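Local structure of O-ureido-L-serine synthase (Streptomyces lavendulae, 3X44) at residues P15-A23 and T250-I260; I260-V270 and A288-L298. The protein catalyses the pyridoxal-phosphate-dependent addition of hydroxyurea to O-acetyl-L-serine, yielding O-ureido-L-serine on the pathway to the antibiotic D-cycloserine. The protein carries 1 engineered substitution. All blocks are in the same frame, centred on the assembly; numbering follows the deposited sequence.

In the fold
From the N terminus the chain first lays down strand 16-18, antiparallel to strand 28-33 in the mixed sheet. After Ala23, 226 residues follow, including the whole four-stranded parallel sheet, before contact 1 brings helix 244-257 and its exit back to the turn after that strand. Contact 2 opens at Ile260, the residue where contact 1 ends, and closes a short helix-to-strand connection between helix 264-278 and strand 285-290. The two loops follow in series rather than nesting or crossing. Strands 16-18 and 285-290 flank strand 28-33, and the consecutive helices touch through Leu254 and Val270, so both contacts are tied to one sheet, contact 2 alone reaching the bound cofactor adduct.

Contact 1 of 2, residues P15-A23 and T250-I260; sequences PIVRLQRMA and TSRRLAAEEGI
At the turn that leaves strand 16-18, the carboxylate of Glu258 gathers three successive backbone N-H groups, those of Gln20, Arg21 and Met22. OE1 accepts from Gln20 N at 2.7 Å, while OE2 takes two donors: Arg21 N on its syn side at 2.7 Å and Met22 N, nearly along the C-O axis, at 2.8 Å. A bend at chi2 (-87°) swings the acid from the end of helix 244-257 toward these amides, a compact example of one buried carboxylate, probably ionised, taking up consecutive backbone N-H groups. The same helix end supplies a second acceptor: Glu257 O receives Arg21 NH1 at 2.7 Å, in the plane of the guanidinium. Arg21 NH1 also bonds Ala84 O of the second subunit, which joins this corner of the type II pyridoxal-phosphate fold to the assembly.

Met22 is the main apolar insert. Its sulfur rests 3.7 Å from Leu254 CA, and the bend at chi3 (74°) carries CE over the face of the Arg253 guanidinium. A salt bridge to Glu257 fixes the rotation of that group, side-on through NE and NH2, one nitrogen to each carboxylate oxygen. Nearer the sheet, the Leu19 and Leu254 side chains cross at about a right angle, their CD2 atoms 3.8 Å apart. Val17 CG2 and Ile260 CD1 meet tip to tip at 3.8 Å, with Val31 of the neighbouring strand packed against both side chains.

Contact 2 of 2, residues I260-V270 and A288-L298; sequences IFAGISAGATV and AMLPDTGERYL. With PUS ((E)-O-(carbamoylamino)-N-({3-hydroxy-2-methyl-5-[(phosphonooxy)methyl]pyridin-4-yl}methylidene)-L-serine), chain C.
Ser265, in the first turn of helix 264-278, and Pro291, just beyond strand 285-290, meet at the pyridine nitrogen of the bound O-ureido-L-serine adduct. Ser265 OG donates to N1 of PUS at 2.7 Å, and Pro291 CG lies 3.2 Å from the same hydroxyl oxygen. With chi1 at 72°, OG stands between the backbone N and the carbonyl carbon, where water 1 donates to it and to Asp292 OD1, accepting in turn a weak bond from Ala266 N. Water 2 accepts from Ser265 N at 2.9 Å and donates to Tyr297 OH. Thus Ser265 N, and weakly Ala266 N, are met by water. Tyr297 OH donates to Asp292 OD2 in a bond modelled as very short, 2.4 Å; OD2 also takes Asn73 ND2, and the tyrosine hydroxyl is bonded to Arg101 NH2.

Before the helix, at a single beta bridge, Gly263 N reaches Asp292 O at 3.1 Å and Gly294 N reaches Phe261 O at 3.2 Å, each donor well above the carbonyl plane. Gly263 CA lies over the face of Tyr297, a CH-pi contact; Gly294 CA lies likewise over Phe261, though the modelled closeness there is doubtful. Farther along, Thr269 OG1 is 2.6 Å from Met289 O and 2.9 Å from Ala266 O, two acceptors for one proton. Val270 CG2 packs on Leu290 CD2.

A serine hydroxyl that donates to N1, set at a helix N terminus, is consistent with an unprotonated pyridine nitrogen, as in other fold type II enzymes; the helix end would probably disfavour protonation further.

Contact 1 of 2, residues P15-A23 and T250-I260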
loop_
_atom_site.group_PDB
_atom_site.type_symbol
_atom_site.label_atom_id
_atom_site.label_comp_id
_atom_site.label_asym_id
_atom_site.label_seq_id
_atom_site.Cartn_x
_atom_site.Cartn_y
_atom_site.Cartn_z
ATOM N N PRO A 15 0.004 -10.408 -1.839
ATOM C CA PRO A 15 1.119 -10.597 -0.913
ATOM C C PRO A 15 1.950 -11.839 -1.177
ATOM O O PRO A 15 1.458 -12.835 -1.710
ATOM C CB PRO A 15 0.454 -10.651 0.467
ATOM C CG PRO A 15 -0.964 -10.980 0.223
ATOM C CD PRO A 15 -1.309 -10.612 -1.199
ATOM N N ILE A 16 3.224 -11.744 -0.823
ATOM C CA ILE A 16 4.151 -12.856 -0.920
ATOM C C ILE A 16 4.565 -13.027 0.538
ATOM O O ILE A 16 5.006 -12.074 1.185
ATOM C CB ILE A 16 5.390 -12.522 -1.785
ATOM C CG1 ILE A 16 4.998 -12.484 -3.265
ATOM C CG2 ILE A 16 6.472 -13.595 -1.594
ATOM C CD1 ILE A 16 6.149 -12.109 -4.174
ATOM N N VAL A 17 4.397 -14.230 1.064
ATOM C CA VAL A 17 4.725 -14.497 2.456
ATOM C C VAL A 17 5.666 -15.686 2.622
ATOM O O VAL A 17 5.667 -16.627 1.822
ATOM C CB VAL A 17 3.433 -14.754 3.286
ATOM C CG1 VAL A 17 2.262 -14.001 2.669
ATOM C CG2 VAL A 17 3.117 -16.250 3.335
ATOM N N ARG A 18 6.452 -15.643 3.687
ATOM C CA ARG A 18 7.403 -16.705 3.968
ATOM C C ARG A 18 6.740 -17.859 4.710
ATOM O O ARG A 18 5.896 -17.642 5.579
ATOM C CB ARG A 18 8.546 -16.139 4.815
ATOM C CG ARG A 18 9.698 -17.085 5.081
ATOM C CD ARG A 18 10.826 -16.339 5.776
ATOM N NE ARG A 18 11.925 -17.220 6.162
ATOM C CZ ARG A 18 11.857 -18.113 7.145
ATOM N NH1 ARG A 18 10.741 -18.250 7.849
ATOM N NH2 ARG A 18 12.907 -18.876 7.424
ATOM N N LEU A 19 7.102 -19.089 4.354
ATOM C CA LEU A 19 6.568 -20.243 5.066
ATOM C C LEU A 19 7.400 -20.289 6.355
ATOM O O LEU A 19 8.626 -20.147 6.322
ATOM C CB LEU A 19 6.750 -21.532 4.249
ATOM C CG LEU A 19 5.912 -21.634 2.964
ATOM C CD1 LEU A 19 5.894 -23.077 2.449
ATOM C CD2 LEU A 19 4.490 -21.161 3.240
ATOM N N GLN A 20 6.728 -20.479 7.483
ATOM C CA GLN A 20 7.393 -20.488 8.778
ATOM C C GLN A 20 7.938 -21.817 9.297
ATOM O O GLN A 20 8.915 -21.823 10.044
ATOM C CB GLN A 20 6.452 -19.886 9.820
ATOM C CG GLN A 20 6.273 -18.385 9.673
ATOM C CD GLN A 20 7.452 -17.610 10.230
ATOM O OE1 GLN A 20 8.609 -17.896 9.909
ATOM N NE2 GLN A 20 7.167 -16.624 11.068
ATOM N N ARG A 21 7.326 -22.936 8.923
ATOM C CA ARG A 21 7.820 -24.218 9.411
ATOM C C ARG A 21 7.921 -25.355 8.395
ATOM O O ARG A 21 8.557 -26.364 8.668
ATOM C CB ARG A 21 6.977 -24.684 10.604
ATOM C CG ARG A 21 5.474 -24.536 10.421
ATOM C CD ARG A 21 4.717 -24.902 11.696
ATOM N NE ARG A 21 4.863 -23.881 12.735
ATOM C CZ ARG A 21 4.210 -22.723 12.744
ATOM N NH1 ARG A 21 3.360 -22.429 11.769
ATOM N NH2 ARG A 21 4.408 -21.856 13.730
ATOM N N MET A 22 7.321 -25.197 7.221
ATOM C CA MET A 22 7.354 -26.259 6.225
ATOM C C MET A 22 8.660 -26.393 5.446
ATOM O O MET A 22 8.983 -27.473 4.945
ATOM C CB MET A 22 6.194 -26.083 5.244
ATOM C CG MET A 22 4.879 -26.628 5.752
ATOM S SD MET A 22 3.543 -26.289 4.603
ATOM C CE MET A 22 3.903 -27.455 3.296
ATOM N N ALA A 23 9.412 -25.308 5.342
ATOM C CA ALA A 23 10.665 -25.333 4.597
ATOM C C ALA A 23 11.854 -25.880 5.375
ATOM O O ALA A 23 11.938 -25.723 6.589
ATOM C CB ALA A 23 10.992 -23.933 4.102
ATOM N N THR A 250 0.244 -31.666 0.249
ATOM C CA THR A 250 1.000 -30.457 0.534
ATOM C C THR A 250 0.060 -29.274 0.783
ATOM O O THR A 250 0.360 -28.386 1.591
ATOM C CB THR A 250 1.985 -30.166 -0.610
ATOM O OG1 THR A 250 2.802 -31.328 -0.823
ATOM C CG2 THR A 250 2.880 -29.003 -0.270
ATOM N N SER A 251 -1.085 -29.272 0.104
ATOM C CA SER A 251 -2.076 -28.213 0.298
ATOM C C SER A 251 -2.626 -28.352 1.721
ATOM O O SER A 251 -2.875 -27.365 2.416
ATOM C CB SER A 251 -3.221 -28.359 -0.708
ATOM O OG SER A 251 -4.397 -27.719 -0.237
ATOM N N ARG A 252 -2.813 -29.597 2.141
ATOM C CA ARG A 252 -3.317 -29.889 3.475
ATOM C C ARG A 252 -2.333 -29.368 4.503
ATOM O O ARG A 252 -2.721 -28.704 5.470
ATOM C CB ARG A 252 -3.499 -31.402 3.657
ATOM C CG ARG A 252 -4.759 -31.949 3.012
ATOM C CD ARG A 252 -4.981 -33.424 3.333
ATOM N NE ARG A 252 -6.305 -33.856 2.899
ATOM C CZ ARG A 252 -6.728 -35.116 2.885
ATOM N NH1 ARG A 252 -5.931 -36.098 3.284
ATOM N NH2 ARG A 252 -7.953 -35.392 2.456
ATOM N N ARG A 253 -1.054 -29.659 4.279
ATOM C CA ARG A 253 0.012 -29.242 5.186
ATOM C C ARG A 253 0.103 -27.724 5.304
ATOM O O ARG A 253 0.375 -27.183 6.381
ATOM C CB ARG A 253 1.361 -29.803 4.709
ATOM C CG ARG A 253 1.549 -31.311 4.954
ATOM C CD ARG A 253 3.026 -31.717 4.827
ATOM N NE ARG A 253 3.867 -30.960 5.758
ATOM C CZ ARG A 253 5.185 -30.837 5.652
ATOM N NH1 ARG A 253 5.835 -31.421 4.652
ATOM N NH2 ARG A 253 5.854 -30.116 6.536
ATOM N N LEU A 254 -0.118 -27.036 4.192
ATOM C CA LEU A 254 -0.053 -25.584 4.181
ATOM C C LEU A 254 -1.099 -24.986 5.105
ATOM O O LEU A 254 -0.784 -24.149 5.953
ATOM C CB LEU A 254 -0.266 -25.054 2.758
ATOM C CG LEU A 254 0.997 -24.967 1.908
ATOM C CD1 LEU A 254 0.624 -24.942 0.437
ATOM C CD2 LEU A 254 1.776 -23.712 2.295
ATOM N N ALA A 255 -2.343 -25.421 4.938
ATOM C CA ALA A 255 -3.442 -24.925 5.751
ATOM C C ALA A 255 -3.295 -25.274 7.233
ATOM O O ALA A 255 -3.558 -24.443 8.097
ATOM C CB ALA A 255 -4.761 -25.461 5.215
ATOM N N ALA A 256 -2.857 -26.494 7.531
ATOM C CA ALA A 256 -2.716 -26.932 8.921
ATOM C C ALA A 256 -1.389 -26.580 9.612
ATOM O O ALA A 256 -1.313 -26.542 10.852
ATOM C CB ALA A 256 -2.960 -28.441 9.005
ATOM N N GLU A 257 -0.350 -26.312 8.823
ATOM C CA GLU A 257 0.959 -25.994 9.390
ATOM C C GLU A 257 1.389 -24.543 9.198
ATOM O O GLU A 257 2.320 -24.070 9.850
ATOM C CB GLU A 257 2.017 -26.926 8.797
ATOM C CG GLU A 257 1.842 -28.375 9.210
ATOM C CD GLU A 257 2.774 -29.313 8.471
ATOM O OE1 GLU A 257 3.957 -28.961 8.286
ATOM O OE2 GLU A 257 2.324 -30.408 8.080
ATOM N N GLU A 258 0.705 -23.828 8.316
ATOM C CA GLU A 258 1.064 -22.440 8.068
ATOM C C GLU A 258 -0.141 -21.510 8.068
ATOM O O GLU A 258 0.006 -20.287 8.033
ATOM C CB GLU A 258 1.809 -22.330 6.733
ATOM C CG GLU A 258 3.023 -23.245 6.625
ATOM C CD GLU A 258 4.283 -22.605 7.181
ATOM O OE1 GLU A 258 4.216 -21.431 7.616
ATOM O OE2 GLU A 258 5.336 -23.273 7.184
ATOM N N GLY A 259 -1.336 -22.077 8.118
ATOM C CA GLY A 259 -2.518 -21.237 8.102
ATOM C C GLY A 259 -2.783 -20.658 6.719
ATOM O O GLY A 259 -3.406 -19.610 6.587
ATOM N N ILE A 260 -2.288 -21.327 5.686
ATOM C CA ILE A 260 -2.513 -20.870 4.313
ATOM C C ILE A 260 -3.324 -21.943 3.590
ATOM O O ILE A 260 -2.844 -23.053 3.354
ATOM C CB ILE A 260 -1.183 -20.622 3.571
ATOM C CG1 ILE A 260 -0.374 -19.554 4.309
ATOM C CG2 ILE A 260 -1.460 -20.134 2.148
ATOM C CD1 ILE A 260 1.068 -19.455 3.864
#

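Contact 2 of 2, residues I260-V270 and A288-L298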
loop_
_atom_site.group_PDB
_atom_site.type_symbol
_atom_site.label_atom_id
_atom_site.label_comp_id
_atom_site.label_asym_id
_atom_site.label_seq_id
_atom_site.Cartn_x
_atom_site.Cartn_y
_atom_site.Cartn_z
ATOM N N ILE A 260 -2.288 -21.327 5.686
ATOM C CA ILE A 260 -2.513 -20.870 4.313
ATOM C C ILE A 260 -3.324 -21.943 3.590
ATOM O O ILE A 260 -2.844 -23.053 3.354
ATOM C CB ILE A 260 -1.183 -20.622 3.571
ATOM C CG1 ILE A 260 -0.374 -19.554 4.309
ATOM C CG2 ILE A 260 -1.460 -20.134 2.148
ATOM C CD1 ILE A 260 1.068 -19.455 3.864
ATOM N N PHE A 261 -4.568 -21.597 3.265
ATOM C CA PHE A 261 -5.502 -22.500 2.605
ATOM C C PHE A 261 -5.565 -22.227 1.105
ATOM O O PHE A 261 -6.159 -21.245 0.670
ATOM C CB PHE A 261 -6.889 -22.326 3.229
ATOM C CG PHE A 261 -7.878 -23.368 2.810
ATOM C CD1 PHE A 261 -7.518 -24.714 2.779
ATOM C CD2 PHE A 261 -9.174 -23.006 2.447
ATOM C CE1 PHE A 261 -8.431 -25.682 2.393
ATOM C CE2 PHE A 261 -10.097 -23.967 2.059
ATOM C CZ PHE A 261 -9.727 -25.310 2.031
ATOM N N ALA A 262 -4.969 -23.121 0.322
ATOM C CA ALA A 262 -4.914 -22.959 -1.128
ATOM C C ALA A 262 -5.356 -24.201 -1.892
ATOM O O ALA A 262 -5.575 -25.262 -1.308
ATOM C CB ALA A 262 -3.497 -22.567 -1.537
ATOM N N GLY A 263 -5.471 -24.067 -3.211
ATOM C CA GLY A 263 -5.907 -25.184 -4.034
ATOM C C GLY A 263 -4.871 -26.271 -4.275
ATOM O O GLY A 263 -3.804 -26.277 -3.664
ATOM N N ILE A 264 -5.196 -27.193 -5.177
ATOM C CA ILE A 264 -4.311 -28.302 -5.505
ATOM C C ILE A 264 -3.054 -27.855 -6.222
ATOM O O ILE A 264 -1.951 -28.214 -5.819
ATOM C CB ILE A 264 -5.011 -29.351 -6.381
ATOM C CG1 ILE A 264 -6.476 -29.485 -5.972
ATOM C CG2 ILE A 264 -4.303 -30.686 -6.248
ATOM C CD1 ILE A 264 -6.680 -30.131 -4.602
ATOM N N SER A 265 -3.216 -27.068 -7.282
ATOM C CA SER A 265 -2.061 -26.585 -8.025
ATOM C C SER A 265 -1.137 -25.838 -7.078
ATOM O O SER A 265 0.076 -25.816 -7.273
ATOM C CB SER A 265 -2.493 -25.667 -9.176
ATOM O OG SER A 265 -2.962 -24.422 -8.703
ATOM N N ALA A 266 -1.718 -25.233 -6.049
ATOM C CA ALA A 266 -0.932 -24.500 -5.069
ATOM C C ALA A 266 -0.083 -25.492 -4.280
ATOM O O ALA A 266 1.115 -25.274 -4.066
ATOM C CB ALA A 266 -1.847 -23.718 -4.135
ATOM N N GLY A 267 -0.701 -26.585 -3.852
ATOM C CA GLY A 267 0.042 -27.586 -3.112
ATOM C C GLY A 267 1.127 -28.190 -3.987
ATOM O O GLY A 267 2.181 -28.607 -3.498
ATOM N N ALA A 268 0.873 -28.230 -5.292
ATOM C CA ALA A 268 1.833 -28.798 -6.233
ATOM C C ALA A 268 3.116 -27.978 -6.284
ATOM O O ALA A 268 4.205 -28.519 -6.097
ATOM C CB ALA A 268 1.210 -28.894 -7.632
ATOM N N THR A 269 2.984 -26.675 -6.533
ATOM C CA THR A 269 4.142 -25.786 -6.620
ATOM C C THR A 269 4.961 -25.799 -5.330
ATOM O O THR A 269 6.186 -25.898 -5.366
ATOM C CB THR A 269 3.721 -24.332 -6.938
ATOM O OG1 THR A 269 2.849 -23.849 -5.910
ATOM C CG2 THR A 269 2.996 -24.267 -8.276
ATOM N N VAL A 270 4.285 -25.707 -4.191
ATOM C CA VAL A 270 4.983 -25.738 -2.915
ATOM C C VAL A 270 5.740 -27.056 -2.755
ATOM O O VAL A 270 6.897 -27.064 -2.322
ATOM C CB VAL A 270 4.005 -25.581 -1.748
ATOM C CG1 VAL A 270 4.734 -25.794 -0.413
ATOM C CG2 VAL A 270 3.367 -24.204 -1.805
ATOM N N ALA A 288 7.124 -19.788 -4.658
ATOM C CA ALA A 288 6.109 -20.649 -5.252
ATOM C C ALA A 288 4.772 -19.929 -5.419
ATOM O O ALA A 288 4.329 -19.201 -4.524
ATOM C CB ALA A 288 5.911 -21.897 -4.387
ATOM N N MET A 289 4.134 -20.141 -6.568
ATOM C CA MET A 289 2.841 -19.529 -6.852
ATOM C C MET A 289 1.701 -20.357 -6.265
ATOM O O MET A 289 1.687 -21.577 -6.390
ATOM C CB MET A 289 2.619 -19.420 -8.363
ATOM C CG MET A 289 3.605 -18.535 -9.092
ATOM S SD MET A 289 3.357 -16.800 -8.682
ATOM C CE MET A 289 1.705 -16.515 -9.339
ATOM N N LEU A 290 0.755 -19.685 -5.615
ATOM C CA LEU A 290 -0.427 -20.332 -5.052
ATOM C C LEU A 290 -1.558 -19.651 -5.831
ATOM O O LEU A 290 -2.033 -18.571 -5.463
ATOM C CB LEU A 290 -0.560 -20.046 -3.550
ATOM C CG LEU A 290 0.662 -20.218 -2.635
ATOM C CD1 LEU A 290 0.189 -20.151 -1.189
ATOM C CD2 LEU A 290 1.385 -21.536 -2.908
ATOM N N PRO A 291 -1.980 -20.271 -6.939
ATOM C CA PRO A 291 -3.037 -19.767 -7.824
ATOM C C PRO A 291 -4.408 -19.428 -7.260
ATOM O O PRO A 291 -5.017 -18.448 -7.690
ATOM C CB PRO A 291 -3.112 -20.826 -8.924
ATOM C CG PRO A 291 -1.721 -21.445 -8.924
ATOM C CD PRO A 291 -1.412 -21.532 -7.452
ATOM N N ASP A 292 -4.903 -20.210 -6.310
ATOM C CA ASP A 292 -6.225 -19.921 -5.779
ATOM C C ASP A 292 -6.473 -20.373 -4.347
ATOM O O ASP A 292 -5.614 -20.989 -3.709
ATOM C CB ASP A 292 -7.298 -20.516 -6.705
ATOM C CG ASP A 292 -7.288 -22.043 -6.731
ATOM O OD1 ASP A 292 -6.488 -22.668 -5.997
ATOM O OD2 ASP A 292 -8.098 -22.615 -7.498
ATOM N N THR A 293 -7.663 -20.041 -3.856
ATOM C CA THR A 293 -8.079 -20.390 -2.504
ATOM C C THR A 293 -8.483 -21.852 -2.481
ATOM O O THR A 293 -8.924 -22.399 -3.492
ATOM C CB THR A 293 -9.300 -19.549 -2.073
ATOM O OG1 THR A 293 -9.854 -20.083 -0.867
ATOM C CG2 THR A 293 -10.368 -19.571 -3.162
ATOM N N GLY A 294 -8.327 -22.492 -1.332
ATOM C CA GLY A 294 -8.728 -23.881 -1.233
ATOM C C GLY A 294 -10.238 -24.031 -1.075
ATOM O O GLY A 294 -10.765 -25.131 -1.176
ATOM N N GLU A 295 -10.942 -22.928 -0.840
ATOM C CA GLU A 295 -12.393 -22.980 -0.637
ATOM C C GLU A 295 -13.248 -23.484 -1.807
ATOM O O GLU A 295 -14.429 -23.775 -1.624
ATOM C CB GLU A 295 -12.913 -21.613 -0.172
ATOM C CG GLU A 295 -13.968 -21.711 0.945
ATOM C CD GLU A 295 -14.198 -20.396 1.681
ATOM O OE1 GLU A 295 -15.325 -20.181 2.173
ATOM O OE2 GLU A 295 -13.256 -19.577 1.772
ATOM N N ARG A 296 -12.688 -23.581 -3.008
ATOM C CA ARG A 296 -13.487 -24.107 -4.115
ATOM C C ARG A 296 -13.121 -25.569 -4.371
ATOM O O ARG A 296 -13.355 -26.106 -5.454
ATOM C CB ARG A 296 -13.318 -23.261 -5.398
ATOM C CG ARG A 296 -11.895 -22.907 -5.821
ATOM C CD ARG A 296 -11.891 -21.656 -6.699
ATOM N NE ARG A 296 -12.487 -20.505 -6.016
ATOM C CZ ARG A 296 -12.318 -19.233 -6.381
ATOM N NH1 ARG A 296 -11.563 -18.923 -7.432
ATOM N NH2 ARG A 296 -12.901 -18.262 -5.682
ATOM N N TYR A 297 -12.573 -26.215 -3.343
ATOM C CA TYR A 297 -12.152 -27.607 -3.425
ATOM C C TYR A 297 -12.751 -28.467 -2.315
ATOM O O TYR A 297 -12.352 -29.617 -2.125
ATOM C CB TYR A 297 -10.624 -27.682 -3.361
ATOM C CG TYR A 297 -9.948 -26.968 -4.506
ATOM C CD1 TYR A 297 -9.581 -27.661 -5.659
ATOM C CD2 TYR A 297 -9.703 -25.598 -4.448
ATOM C CE1 TYR A 297 -8.988 -27.007 -6.731
ATOM C CE2 TYR A 297 -9.114 -24.939 -5.509
ATOM C CZ TYR A 297 -8.756 -25.645 -6.653
ATOM O OH TYR A 297 -8.163 -24.987 -7.709
ATOM N N LEU A 298 -13.712 -27.905 -1.587
ATOM C CA LEU A 298 -14.359 -28.619 -0.497
ATOM C C LEU A 298 -14.915 -29.965 -0.943
ATOM O O LEU A 298 -14.923 -30.924 -0.174
ATOM C CB LEU A 298 -15.504 -27.782 0.080
ATOM C CG LEU A 298 -15.190 -26.572 0.960
ATOM C CD1 LEU A 298 -16.337 -26.369 1.933
ATOM C CD2 LEU A 298 -13.892 -26.775 1.705
HETATM N N PUS C . -6.763 -21.801 -14.995
HETATM C CA PUS C . -7.332 -21.467 -16.363
HETATM C CB PUS C . -6.801 -22.451 -17.465
HETATM O OG PUS C . -7.175 -23.860 -17.118
HETATM N ND PUS C . -7.394 -24.649 -18.309
HETATM C CE PUS C . -6.678 -25.779 -18.503
HETATM N NZ2 PUS C . -5.523 -25.971 -17.839
HETATM O OZ1 PUS C . -7.066 -26.606 -19.265
HETATM C C PUS C . -8.872 -21.553 -16.291
HETATM O O PUS C . -9.418 -21.457 -15.227
HETATM O OT PUS C . -9.522 -21.714 -17.296
HETATM C C2 PUS C . -5.066 -22.957 -11.050
HETATM C C3 PUS C . -5.691 -22.458 -12.288
HETATM C C4 PUS C . -4.836 -22.165 -13.445
HETATM C C5 PUS C . -3.386 -22.353 -13.317
HETATM C C6 PUS C . -2.855 -22.845 -12.037
HETATM C C2A PUS C . -5.914 -23.308 -9.860
HETATM C C4A PUS C . -5.435 -21.833 -14.794
HETATM C C5A PUS C . -2.442 -22.059 -14.473
HETATM N N1 PUS C . -3.699 -23.125 -10.984
HETATM O O3 PUS C . -7.016 -22.218 -12.329
HETATM O O1P PUS C . -3.080 -20.388 -16.944
HETATM O O2P PUS C . -1.480 -18.871 -16.094
HETATM O O3P PUS C . -0.849 -21.116 -16.553
HETATM O O4P PUS C . -2.303 -20.613 -14.675
HETATM P P PUS C . -1.928 -20.251 -16.073
HETATM O O HOH W 1 -4.104 -23.817 -6.527
HETATM O O HOH W 2 -6.001 -26.691 -8.115
#